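Local coordinates for protein Stk_08120 (Sulfolobus tokodaii str. 7, PDB 2EJX) that probably serves as a fatty acid carrier of the thermoacidophile-specific DUF3211 family, built on a Bet v 1-like fold, at residues 113-116 with 117-121. Sequence-based numbering, arbitrary orientation.
Sequences PYVS and SNLDR
Two successive turns of the long C-terminal helix 105-137 meet here, the face of Val115 and Leu119 turned to the sheet. With CG1 anti to the backbone N (chi1 170°), Val115 brings this methyl to 3.9 Å from Leu119 CD1, the two side chains running side by side in the same direction. Branched and aliphatic, both residues suit a buried stripe: they pack on Val7 of strand 7-12, and on Leu100 and Ile98 of strand 95-102. A long C-terminal helix laid against a curved antiparallel sheet is the hallmark of the Bet v 1-like fold, in which helix and sheet commonly enclose a ligand cavity. Regular i to i+4 bonds carry the backbone through the contact, for example Leu119 N to Val115 O at 2.8 Å. Pro113 has no N-H to offer the preceding turn, and the helix kinks there; Pro113 O still accepts Ser117 N at 3.0 Å. Ser116, small and polar, folds its hydroxyl back (chi1 60°) to bond the carbonyl of Lys112. Asp120 turns its carboxylate toward Lys9, and the salt bridge through OD1 ties the helix to edge strand 7-12. On another side of the helix, Asn118 serves two partners with one amide: OD1 accepts Arg121 NH2 at 3.2 Å, while ND2 donates to the carbonyl of Ile34, at the end of helix 27-34. The arginine bond is nearly straight (174° at the hydrogen) and lies in the guanidinium plane, yet reaches OD1 from above the amide plane. With a leucine at Asn118, the Ile34 carbonyl would probably lose this donor and the Arg121 guanidinium would be freer to swing, since leucine offers neither a donor nor an acceptor.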
# COMPACT_ATOMS: atom_id res chain seq x y z
N PRO A 113 1.26 13.15 -6.73
CA PRO A 113 1.47 12.51 -8.04
C PRO A 113 2.28 11.21 -8.00
O PRO A 113 2.13 10.40 -8.90
CB PRO A 113 2.23 13.56 -8.84
CG PRO A 113 2.79 14.49 -7.84
CD PRO A 113 1.90 14.48 -6.68
N TYR A 114 3.14 11.03 -7.00
CA TYR A 114 3.93 9.80 -6.84
C TYR A 114 3.03 8.65 -6.40
O TYR A 114 3.03 7.56 -6.96
CB TYR A 114 5.04 10.04 -5.80
CG TYR A 114 6.00 11.08 -6.28
CD1 TYR A 114 7.05 10.73 -7.13
CD2 TYR A 114 5.83 12.42 -5.93
CE1 TYR A 114 7.93 11.69 -7.60
CE2 TYR A 114 6.68 13.40 -6.40
CZ TYR A 114 7.75 13.02 -7.23
OH TYR A 114 8.59 13.99 -7.71
N VAL A 115 2.17 8.94 -5.44
CA VAL A 115 1.20 7.94 -4.99
C VAL A 115 0.19 7.60 -6.08
O VAL A 115 -0.10 6.42 -6.29
CB VAL A 115 0.44 8.40 -3.72
CG1 VAL A 115 -0.73 7.48 -3.40
CG2 VAL A 115 1.43 8.40 -2.54
N SER A 116 -0.34 8.61 -6.77
CA SER A 116 -1.29 8.33 -7.87
C SER A 116 -0.63 7.56 -9.01
O SER A 116 -1.24 6.67 -9.59
CB SER A 116 -2.01 9.58 -8.39
OG SER A 116 -1.03 10.48 -8.87
N SER A 117 0.62 7.87 -9.33
CA SER A 117 1.30 7.09 -10.38
C SER A 117 1.44 5.61 -9.96
O SER A 117 1.32 4.66 -10.77
CB SER A 117 2.67 7.73 -10.69
OG SER A 117 3.43 6.84 -11.51
N ASN A 118 1.81 5.40 -8.71
CA ASN A 118 1.88 4.05 -8.15
C ASN A 118 0.56 3.34 -8.19
O ASN A 118 0.48 2.18 -8.60
CB ASN A 118 2.37 4.12 -6.69
CG ASN A 118 3.89 4.21 -6.59
OD1 ASN A 118 4.64 3.73 -7.47
ND2 ASN A 118 4.36 4.83 -5.51
N LEU A 119 -0.50 4.02 -7.76
CA LEU A 119 -1.82 3.39 -7.81
C LEU A 119 -2.29 3.05 -9.22
O LEU A 119 -2.91 2.00 -9.43
CB LEU A 119 -2.87 4.22 -7.04
CG LEU A 119 -2.65 4.37 -5.54
CD1 LEU A 119 -3.65 5.37 -4.95
CD2 LEU A 119 -2.78 3.00 -4.79
N ASP A 120 -2.02 3.93 -10.18
CA ASP A 120 -2.32 3.68 -11.59
C ASP A 120 -1.57 2.49 -12.11
O ASP A 120 -2.15 1.65 -12.77
CB ASP A 120 -1.97 4.93 -12.44
CG ASP A 120 -2.96 6.07 -12.24
OD1 ASP A 120 -3.99 5.89 -11.59
OD2 ASP A 120 -2.71 7.16 -12.77
N ARG A 121 -0.25 2.42 -11.83
CA ARG A 121 0.56 1.29 -12.26
C ARG A 121 0.05 -0.03 -11.61
O ARG A 121 -0.06 -1.05 -12.27
CB ARG A 121 2.04 1.54 -11.87
CG ARG A 121 3.00 0.44 -12.32
CD ARG A 121 4.44 0.70 -11.84
NE ARG A 121 4.46 1.05 -10.41
CZ ARG A 121 4.32 0.18 -9.39
NH1 ARG A 121 4.15 -1.14 -9.58
NH2 ARG A 121 4.30 0.67 -8.16